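Quinone oxidoreductase (Coxiella burnetii, PDB 3TQH) probably acts as an NADPH-dependent quinone reductase of the medium-chain dehydrogenase/reductase type, and is seen here with NADPH bound. Local coordinates at residues N46-K51 and L71-S76; A137-L142 and E273-L278; L210-P215 and I232-E237. All coordinates share one frame; numbering follows the deposited sequence.

Interactions 1 and 2 are buried and lie at the cofactor cleft, each touching NADPH; interaction 3 sits some 28 Å and 33 Å, centre to centre, from interactions 2 and 1, on the rim of the nucleotide-binding domain. No helix or strand is shared among the three. Interaction 1 joins a short helix to the start of a strand in the GroES-like domain and is largely polar, with waters bridging a carboxylate and backbone amides. Interaction 2 packs two helices through leucines and a close approach at a glycine. Interaction 3, partly buried, ties two chain segments leading into adjacent strands of the parallel sheet, with one CA-H...O contact and a little apolar packing.

Interaction 1: residues N46-K51 and L71-S76; sequences NPIDYK and LGYDFS. With NDP (NADPH dihydro-nicotinamide-adenine-dinucleotide phosphate), chain B; SO4 (sulfate ion), chain C.
The Tyr73 ring meets Ile48 at its edge: CG2 of Ile48 lies near the ring plane, 3.7 Å from CE2 of Tyr73, and the two side chains cross at about a right angle. Phe101 packs on the same tyrosine edge-to-face, while Tyr73 OH bonds to the carbonyl O of Pro102. The Asn46 amide and the Asp74 carboxylate have planes turned 87° to each other; Asp74 OD1 is hydrogen-bonded to Thr136 OG1.

Asp49 lies beside these, facing Gly72. Its CG stands anti to the carbonyl carbon (chi1 -56°), beside the backbone N. OD1 accepts a hydrogen bond from one water, which accepts from Gly72 N at 2.9 Å. It lies 2.9 Å from a second, whose protons several acceptors contest and which Tyr73 N reaches at 3.1 Å. OD2 takes a nearly straight bond from Asn46 N (2.9 Å, 172°), arriving from above the carboxylate plane, and another from Tyr108 OH. Glycine suits position 72, where phi is positive and a side chain would press on the preceding carbonyl. Leu71 CD2 rests 3.6 Å from Asp49 O.

Lys51 NZ bonds the nicotinamide ribose, 2.7 Å from NADPH O3D, plus O2D and a sulfate probably from the crystallisation liquor. The chemistry implies a buried carboxylate held by one backbone amide and the Tyr108 hydroxyl, with waters relaying it to Gly72 and Tyr73, fixing the start of the helix whose lysine grips NADPH.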
# COMPACT_ATOMS: atom_id res chain seq x y z
N ASN A 46 -0.11 -6.03 -2.33
CA ASN A 46 0.37 -4.75 -2.82
C ASN A 46 1.20 -4.97 -4.08
O ASN A 46 1.78 -6.04 -4.24
CB ASN A 46 1.23 -4.07 -1.76
CG ASN A 46 0.46 -3.76 -0.50
OD1 ASN A 46 0.41 -4.57 0.43
ND2 ASN A 46 -0.17 -2.59 -0.47
N PRO A 47 1.27 -3.97 -4.97
CA PRO A 47 2.10 -4.09 -6.17
C PRO A 47 3.57 -4.49 -5.94
O PRO A 47 4.15 -5.23 -6.75
CB PRO A 47 2.02 -2.68 -6.78
CG PRO A 47 0.66 -2.19 -6.36
CD PRO A 47 0.46 -2.73 -4.98
N ILE A 48 4.16 -4.00 -4.85
CA ILE A 48 5.50 -4.41 -4.45
C ILE A 48 5.64 -5.94 -4.46
O ILE A 48 6.71 -6.46 -4.78
CB ILE A 48 5.90 -3.84 -3.06
CG1 ILE A 48 7.39 -4.04 -2.77
CG2 ILE A 48 5.08 -4.48 -1.95
CD1 ILE A 48 8.26 -2.95 -3.30
N ASP A 49 4.56 -6.65 -4.13
CA ASP A 49 4.54 -8.12 -4.18
C ASP A 49 4.87 -8.67 -5.58
O ASP A 49 5.70 -9.57 -5.70
CB ASP A 49 3.19 -8.68 -3.72
CG ASP A 49 2.79 -8.22 -2.32
OD1 ASP A 49 3.65 -7.69 -1.58
OD2 ASP A 49 1.60 -8.39 -1.96
N TYR A 50 4.23 -8.14 -6.63
CA TYR A 50 4.46 -8.66 -7.99
C TYR A 50 5.77 -8.17 -8.62
O TYR A 50 6.37 -8.88 -9.43
CB TYR A 50 3.26 -8.43 -8.94
CG TYR A 50 2.98 -7.01 -9.40
CD1 TYR A 50 3.84 -6.34 -10.27
CD2 TYR A 50 1.82 -6.35 -9.01
CE1 TYR A 50 3.57 -5.04 -10.71
CE2 TYR A 50 1.54 -5.06 -9.44
CZ TYR A 50 2.41 -4.41 -10.28
OH TYR A 50 2.10 -3.12 -10.69
N LYS A 51 6.21 -6.97 -8.23
CA LYS A 51 7.49 -6.42 -8.67
C LYS A 51 8.66 -7.20 -8.07
O LYS A 51 9.74 -7.30 -8.68
CB LYS A 51 7.61 -4.95 -8.27
CG LYS A 51 6.57 -4.03 -8.91
CD LYS A 51 6.56 -2.68 -8.22
CE LYS A 51 5.62 -1.70 -8.91
NZ LYS A 51 5.81 -0.30 -8.41
N LEU A 71 5.99 -13.98 0.25
CA LEU A 71 5.56 -12.68 -0.24
C LEU A 71 4.56 -12.05 0.71
O LEU A 71 3.89 -12.74 1.47
CB LEU A 71 4.91 -12.83 -1.62
CG LEU A 71 5.79 -12.78 -2.87
CD1 LEU A 71 4.90 -12.83 -4.11
CD2 LEU A 71 6.69 -11.55 -2.90
N GLY A 72 4.47 -10.72 0.66
CA GLY A 72 3.46 -9.98 1.42
C GLY A 72 4.00 -9.34 2.69
O GLY A 72 4.80 -9.94 3.39
N TYR A 73 3.55 -8.13 2.97
CA TYR A 73 3.98 -7.39 4.16
C TYR A 73 2.83 -7.08 5.12
O TYR A 73 3.06 -6.94 6.32
CB TYR A 73 4.65 -6.08 3.76
CG TYR A 73 5.91 -6.21 2.92
CD1 TYR A 73 7.04 -6.85 3.41
CD2 TYR A 73 5.98 -5.64 1.65
CE1 TYR A 73 8.20 -6.96 2.64
CE2 TYR A 73 7.14 -5.73 0.88
CZ TYR A 73 8.24 -6.38 1.38
OH TYR A 73 9.37 -6.46 0.60
N ASP A 74 1.61 -6.95 4.60
CA ASP A 74 0.45 -6.53 5.38
C ASP A 74 -0.24 -7.74 5.97
O ASP A 74 -0.49 -8.71 5.25
CB ASP A 74 -0.58 -5.82 4.48
CG ASP A 74 -0.18 -4.41 4.09
OD1 ASP A 74 0.88 -3.92 4.54
OD2 ASP A 74 -0.95 -3.79 3.31
N PHE A 75 -0.58 -7.68 7.25
CA PHE A 75 -1.26 -8.81 7.88
C PHE A 75 -2.16 -8.41 9.03
O PHE A 75 -2.06 -7.33 9.60
CB PHE A 75 -0.23 -9.83 8.39
CG PHE A 75 0.35 -9.48 9.73
CD1 PHE A 75 1.49 -8.70 9.82
CD2 PHE A 75 -0.27 -9.90 10.90
CE1 PHE A 75 2.02 -8.36 11.06
CE2 PHE A 75 0.24 -9.56 12.13
CZ PHE A 75 1.38 -8.79 12.22
N SER A 76 -3.01 -9.37 9.39
CA SER A 76 -3.97 -9.23 10.46
C SER A 76 -4.09 -10.61 11.09
O SER A 76 -4.07 -11.62 10.37
CB SER A 76 -5.30 -8.80 9.84
OG SER A 76 -6.23 -8.41 10.83
PA NDP B . -2.70 -0.19 -7.44
O1A NDP B . -2.38 -1.39 -8.24
O2A NDP B . -3.68 -0.50 -6.38
O5B NDP B . -3.31 0.96 -8.39
C5B NDP B . -4.21 0.60 -9.42
C4B NDP B . -4.88 1.85 -9.98
O4B NDP B . -3.98 2.50 -10.85
C3B NDP B . -6.13 1.57 -10.80
O3B NDP B . -7.27 1.98 -10.07
C2B NDP B . -5.96 2.36 -12.09
O2B NDP B . -7.07 3.18 -12.39
C1B NDP B . -4.73 3.22 -11.80
N9A NDP B . -3.89 3.49 -12.98
C8A NDP B . -3.19 2.57 -13.72
N7A NDP B . -2.52 3.23 -14.69
C5A NDP B . -2.77 4.55 -14.57
C6A NDP B . -2.34 5.64 -15.31
N6A NDP B . -1.53 5.47 -16.33
N1A NDP B . -2.77 6.91 -14.96
C2A NDP B . -3.63 7.07 -13.88
N3A NDP B . -4.05 5.98 -13.14
C4A NDP B . -3.63 4.73 -13.49
O3 NDP B . -1.36 0.47 -6.84
PN NDP B . -1.18 1.12 -5.37
O1N NDP B . -1.14 0.04 -4.37
O2N NDP B . -2.08 2.26 -5.16
O5D NDP B . 0.32 1.69 -5.53
C5D NDP B . 0.67 2.58 -6.58
C4D NDP B . 2.18 2.62 -6.73
O4D NDP B . 2.78 3.10 -5.54
C3D NDP B . 2.76 1.24 -7.01
O3D NDP B . 3.71 1.32 -8.04
C2D NDP B . 3.39 0.83 -5.69
O2D NDP B . 4.48 -0.06 -5.87
C1D NDP B . 3.77 2.18 -5.09
N1N NDP B . 3.87 2.22 -3.62
C2N NDP B . 5.01 2.75 -3.06
C3N NDP B . 5.22 2.78 -1.69
C7N NDP B . 6.47 3.37 -1.10
O7N NDP B . 6.63 3.35 0.30
N7N NDP B . 7.40 3.88 -1.90
C4N NDP B . 4.16 2.19 -0.79
C5N NDP B . 2.94 1.64 -1.46
C6N NDP B . 2.86 1.68 -2.85
P2B NDP B . -8.05 2.84 -13.62
O1X NDP B . -9.28 3.70 -13.49
O2X NDP B . -8.47 1.39 -13.56
O3X NDP B . -7.40 3.11 -14.94
S SO4 C . 7.75 0.32 -4.68
O1 SO4 C . 6.74 0.04 -3.65
O2 SO4 C . 7.63 1.70 -5.16
O3 SO4 C . 9.08 0.10 -4.14
O4 SO4 C . 7.56 -0.59 -5.80
O HOH W 1 5.81 -8.78 -1.00
O HOH W 2 1.88 -6.95 0.63

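Interaction 2: residues A137-L142 and E273-L278; sequences AGLTAL and EELHYL. With NDP (NADPH dihydro-nicotinamide-adenine-dinucleotide phosphate), chain B.
Leu278 sets its CD1 methyl against the backbone of Gly138, CD1 lying 3.3 Å from Gly138 C. Its CG stands anti to the carbonyl carbon (chi1 -67°), beside the backbone N, and from there CD1 reaches across to the other helix. Glycine suits the spot because a CB here would point at this methyl and crowd it. The Leu278 CD2 branch meets CD2 of Leu142 at 4.1 Å, so the two methyls of Leu278 serve different neighbours.

Glu274 lies obliquely across both Leu139 and Leu142. Its CB is touched by CD2 of Leu139 and by CD2 of Leu142, each at 3.8 Å, so its aliphatic part behaves as a hydrophobic residue. The chain then runs extended beyond CG, and OE1 is hydrogen-bonded to Gln143 NE2. Leucine fits positions 139 and 142, where the CD2 methyl of each touches three residues of the facing helix. Leu139 CD2 also approaches CB of Leu275 at 4.3 Å, and CD2 of Leu142 approaches the Tyr277 ring obliquely.

The helix axes pass 9.9 Å apart with 107° between their directions. From the far side of helix 135-147, Thr140 OG1, hydrogen-bonded to Thr136 O, comes into contact with NADPH C4N at 3.2 Å, the nicotinamide carbon that carries the hydride. Helix 135-147 packs on helix 164-175 through Ala137 and Ala141. Helix 272-283 meets helix 135-147, touches helix 164-175 with Leu278 on Leu172, and reaches Ile120 of strand 119-121 through Leu275 and His276.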
# COMPACT_ATOMS: atom_id res chain seq x y z
N ALA A 137 -1.21 0.60 2.30
CA ALA A 137 -1.95 1.57 1.50
C ALA A 137 -2.27 2.84 2.28
O ALA A 137 -2.05 3.94 1.80
CB ALA A 137 -3.25 0.96 0.97
N GLY A 138 -2.76 2.66 3.50
CA GLY A 138 -3.15 3.78 4.35
C GLY A 138 -1.99 4.62 4.83
O GLY A 138 -2.06 5.85 4.79
N LEU A 139 -0.93 3.97 5.29
CA LEU A 139 0.24 4.70 5.77
C LEU A 139 0.90 5.46 4.63
O LEU A 139 1.42 6.55 4.83
CB LEU A 139 1.25 3.78 6.45
CG LEU A 139 0.88 3.23 7.83
CD1 LEU A 139 1.82 2.09 8.25
CD2 LEU A 139 0.86 4.34 8.89
N THR A 140 0.89 4.88 3.43
CA THR A 140 1.46 5.55 2.27
C THR A 140 0.64 6.78 1.89
O THR A 140 1.18 7.87 1.72
CB THR A 140 1.59 4.60 1.07
OG1 THR A 140 2.28 3.42 1.46
CG2 THR A 140 2.35 5.28 -0.05
N ALA A 141 -0.67 6.60 1.77
CA ALA A 141 -1.56 7.71 1.46
C ALA A 141 -1.31 8.88 2.41
O ALA A 141 -1.09 10.00 1.98
CB ALA A 141 -3.01 7.26 1.53
N LEU A 142 -1.31 8.60 3.71
CA LEU A 142 -1.18 9.64 4.73
C LEU A 142 0.18 10.34 4.67
O LEU A 142 0.26 11.57 4.68
CB LEU A 142 -1.40 9.05 6.12
CG LEU A 142 -1.55 10.01 7.30
CD1 LEU A 142 -2.65 11.06 7.04
CD2 LEU A 142 -1.83 9.23 8.58
N GLU A 273 1.25 5.61 15.81
CA GLU A 273 0.26 6.66 16.04
C GLU A 273 -0.63 6.90 14.81
O GLU A 273 -1.84 7.09 14.95
CB GLU A 273 0.93 7.97 16.47
CG GLU A 273 1.50 7.97 17.90
CD GLU A 273 2.78 7.13 18.08
OE1 GLU A 273 3.49 6.84 17.08
OE2 GLU A 273 3.08 6.77 19.24
N GLU A 274 -0.03 6.89 13.62
CA GLU A 274 -0.78 7.08 12.37
C GLU A 274 -1.71 5.90 12.05
O GLU A 274 -2.84 6.11 11.64
CB GLU A 274 0.16 7.33 11.20
CG GLU A 274 0.92 8.64 11.30
CD GLU A 274 1.88 8.87 10.14
OE1 GLU A 274 2.19 7.90 9.41
OE2 GLU A 274 2.32 10.03 9.96
N LEU A 275 -1.22 4.68 12.23
CA LEU A 275 -2.03 3.50 11.97
C LEU A 275 -3.19 3.37 12.97
O LEU A 275 -4.29 3.00 12.59
CB LEU A 275 -1.16 2.23 11.98
CG LEU A 275 -1.82 0.94 11.48
CD1 LEU A 275 -2.37 1.11 10.07
CD2 LEU A 275 -0.84 -0.21 11.54
N HIS A 276 -2.93 3.68 14.24
CA HIS A 276 -3.99 3.84 15.25
C HIS A 276 -5.06 4.80 14.73
O HIS A 276 -6.26 4.52 14.82
CB HIS A 276 -3.43 4.45 16.55
CG HIS A 276 -3.00 3.44 17.58
ND1 HIS A 276 -3.84 2.45 18.05
CD2 HIS A 276 -1.84 3.31 18.28
CE1 HIS A 276 -3.21 1.73 18.97
NE2 HIS A 276 -1.99 2.24 19.13
N TYR A 277 -4.60 5.93 14.20
CA TYR A 277 -5.47 6.98 13.68
C TYR A 277 -6.28 6.49 12.48
O TYR A 277 -7.50 6.63 12.46
CB TYR A 277 -4.63 8.22 13.31
CG TYR A 277 -5.39 9.30 12.59
CD1 TYR A 277 -6.29 10.12 13.27
CD2 TYR A 277 -5.20 9.53 11.23
CE1 TYR A 277 -6.99 11.12 12.61
CE2 TYR A 277 -5.89 10.54 10.57
CZ TYR A 277 -6.79 11.32 11.27
OH TYR A 277 -7.48 12.31 10.61
N LEU A 278 -5.60 5.90 11.50
CA LEU A 278 -6.26 5.38 10.30
C LEU A 278 -7.29 4.30 10.65
O LEU A 278 -8.39 4.28 10.09
CB LEU A 278 -5.24 4.83 9.31
CG LEU A 278 -4.31 5.87 8.67
CD1 LEU A 278 -3.27 5.17 7.81
CD2 LEU A 278 -5.11 6.88 7.86
PA NDP B . -2.70 -0.19 -7.44
O1A NDP B . -2.38 -1.39 -8.24
O2A NDP B . -3.68 -0.50 -6.38
O5B NDP B . -3.31 0.96 -8.39
C5B NDP B . -4.21 0.60 -9.42
C4B NDP B . -4.88 1.85 -9.98
O4B NDP B . -3.98 2.50 -10.85
C3B NDP B . -6.13 1.57 -10.80
O3B NDP B . -7.27 1.98 -10.07
C2B NDP B . -5.96 2.36 -12.09
O2B NDP B . -7.07 3.18 -12.39
C1B NDP B . -4.73 3.22 -11.80
N9A NDP B . -3.89 3.49 -12.98
C8A NDP B . -3.19 2.57 -13.72
N7A NDP B . -2.52 3.23 -14.69
C5A NDP B . -2.77 4.55 -14.57
C6A NDP B . -2.34 5.64 -15.31
N6A NDP B . -1.53 5.47 -16.33
N1A NDP B . -2.77 6.91 -14.96
C2A NDP B . -3.63 7.07 -13.88
N3A NDP B . -4.05 5.98 -13.14
C4A NDP B . -3.63 4.73 -13.49
O3 NDP B . -1.36 0.47 -6.84
PN NDP B . -1.18 1.12 -5.37
O1N NDP B . -1.14 0.04 -4.37
O2N NDP B . -2.08 2.26 -5.16
O5D NDP B . 0.32 1.69 -5.53
C5D NDP B . 0.67 2.58 -6.58
C4D NDP B . 2.18 2.62 -6.73
O4D NDP B . 2.78 3.10 -5.54
C3D NDP B . 2.76 1.24 -7.01
O3D NDP B . 3.71 1.32 -8.04
C2D NDP B . 3.39 0.83 -5.69
O2D NDP B . 4.48 -0.06 -5.87
C1D NDP B . 3.77 2.18 -5.09
N1N NDP B . 3.87 2.22 -3.62
C2N NDP B . 5.01 2.75 -3.06
C3N NDP B . 5.22 2.78 -1.69
C7N NDP B . 6.47 3.37 -1.10
O7N NDP B . 6.63 3.35 0.30
N7N NDP B . 7.40 3.88 -1.90
C4N NDP B . 4.16 2.19 -0.79
C5N NDP B . 2.94 1.64 -1.46
C6N NDP B . 2.86 1.68 -2.85
P2B NDP B . -8.05 2.84 -13.62
O1X NDP B . -9.28 3.70 -13.49
O2X NDP B . -8.47 1.39 -13.56
O3X NDP B . -7.40 3.11 -14.94

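Interaction 3: residues L210-P215 and I232-E237; sequences LAISTP and IDCLKE
Pro215 and Cys234 make a CA-H...O contact, Pro215 CA lying 3.2 Å from Cys234 O with an angle of 137° at the hydrogen. The CA-H, weakly polarised by the neighbouring groups, points toward the carbonyl, a weak supplement to the backbone bonds. Those bonds tie the two chains next door, where Cys234 and Lys236 both pair with Val216, the first residue of the strand that follows Pro215.

Apolar packing comes next. CB of Pro215 meets CG of Lys236 at 3.4 Å, the proline ring touching the root of the lysine rather than its tip. The lysine bends at chi3 (73°), which turns CE aside, and NZ makes a long, weak ion pair with Asp217; a long flexible residue suits this exposed position, where its methylenes pack and its charge stays at the surface. Deeper in, CD1 of Ile212 faces SG of Cys234 at 4.2 Å; a chi1 of 76° sets this sulfur between its own backbone N and carbonyl carbon, where the isoleucine methyl comes up to it. Both side chains lie against Leu157 of strand 155-158; Ile212 also touches Ile201, and Cys234 touches Val219, so the compact thiol and the branched isoleucine join the apolar layer against the sheet.

Residues 210-215 lead into strand 216-221, and residues 232-237 follow helix 225-231 and lead to strand 239-243. The contact therefore closes a beta-alpha-beta crossover between adjacent parallel strands of the Rossmann-type domain, at the N-terminal ends of these inner strands, with the Ile212 side chain about 11 Å from the bound NADPH.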
# COMPACT_ATOMS: atom_id res chain seq x y z
N LEU A 210 -4.13 18.89 -20.00
CA LEU A 210 -5.11 19.72 -20.70
C LEU A 210 -6.41 19.87 -19.93
O LEU A 210 -7.09 20.88 -20.03
CB LEU A 210 -5.40 19.16 -22.09
CG LEU A 210 -4.23 19.14 -23.08
CD1 LEU A 210 -4.63 18.41 -24.35
CD2 LEU A 210 -3.74 20.55 -23.39
N ALA A 211 -6.76 18.84 -19.16
CA ALA A 211 -7.98 18.84 -18.36
C ALA A 211 -7.85 19.68 -17.08
O ALA A 211 -8.87 20.04 -16.48
CB ALA A 211 -8.37 17.40 -18.02
N ILE A 212 -6.62 19.98 -16.66
CA ILE A 212 -6.39 20.74 -15.43
C ILE A 212 -6.38 22.25 -15.70
O ILE A 212 -5.50 22.76 -16.39
CB ILE A 212 -5.09 20.30 -14.73
CG1 ILE A 212 -5.25 18.87 -14.21
CG2 ILE A 212 -4.73 21.24 -13.58
CD1 ILE A 212 -4.02 18.32 -13.56
N SER A 213 -7.37 22.94 -15.13
CA SER A 213 -7.62 24.36 -15.41
C SER A 213 -6.55 25.29 -14.87
O SER A 213 -6.17 26.26 -15.52
CB SER A 213 -8.95 24.79 -14.80
OG SER A 213 -10.04 24.22 -15.49
N THR A 214 -6.09 25.00 -13.66
CA THR A 214 -5.23 25.91 -12.90
C THR A 214 -4.06 25.15 -12.28
O THR A 214 -4.17 23.95 -12.04
CB THR A 214 -6.04 26.62 -11.77
OG1 THR A 214 -5.17 27.47 -10.99
CG2 THR A 214 -6.72 25.58 -10.85
N PRO A 215 -2.94 25.85 -12.03
CA PRO A 215 -1.81 25.30 -11.29
C PRO A 215 -2.19 24.65 -9.95
O PRO A 215 -3.05 25.15 -9.22
CB PRO A 215 -0.93 26.52 -11.05
CG PRO A 215 -1.11 27.32 -12.29
CD PRO A 215 -2.57 27.13 -12.66
N ILE A 232 4.82 17.50 -13.37
CA ILE A 232 5.61 18.66 -12.98
C ILE A 232 5.10 19.96 -13.65
O ILE A 232 5.12 21.02 -13.02
CB ILE A 232 7.10 18.44 -13.32
CG1 ILE A 232 7.66 17.25 -12.53
CG2 ILE A 232 7.92 19.69 -13.03
CD1 ILE A 232 8.95 16.70 -13.07
N ASP A 233 4.64 19.86 -14.89
CA ASP A 233 4.15 21.03 -15.65
C ASP A 233 2.90 21.71 -15.07
O ASP A 233 2.61 22.85 -15.42
CB ASP A 233 3.85 20.64 -17.10
CG ASP A 233 5.11 20.29 -17.90
OD1 ASP A 233 6.19 20.86 -17.63
OD2 ASP A 233 5.00 19.44 -18.83
N CYS A 234 2.15 21.02 -14.20
CA CYS A 234 0.93 21.60 -13.64
C CYS A 234 1.12 22.19 -12.24
O CYS A 234 0.21 22.79 -11.69
CB CYS A 234 -0.21 20.57 -13.66
SG CYS A 234 -0.15 19.27 -12.40
N LEU A 235 2.32 22.05 -11.68
CA LEU A 235 2.62 22.60 -10.36
C LEU A 235 2.72 24.11 -10.36
O LEU A 235 3.26 24.70 -11.30
CB LEU A 235 3.96 22.05 -9.84
CG LEU A 235 4.07 20.58 -9.48
CD1 LEU A 235 5.50 20.29 -9.07
CD2 LEU A 235 3.10 20.22 -8.37
N LYS A 236 2.22 24.73 -9.29
CA LYS A 236 2.52 26.13 -8.97
C LYS A 236 4.01 26.30 -8.69
O LYS A 236 4.70 25.33 -8.38
CB LYS A 236 1.74 26.59 -7.73
CG LYS A 236 0.24 26.68 -7.91
CD LYS A 236 -0.46 27.15 -6.64
CE LYS A 236 -0.21 28.64 -6.39
NZ LYS A 236 -1.18 29.22 -5.41
N GLU A 237 4.48 27.54 -8.75
CA GLU A 237 5.84 27.87 -8.33
C GLU A 237 6.18 27.22 -6.99
O GLU A 237 7.23 26.60 -6.85
CB GLU A 237 6.01 29.39 -8.23
CG GLU A 237 7.38 29.86 -7.72
CD GLU A 237 7.43 31.35 -7.43
OE1 GLU A 237 6.42 31.90 -6.93
OE2 GLU A 237 8.48 31.97 -7.71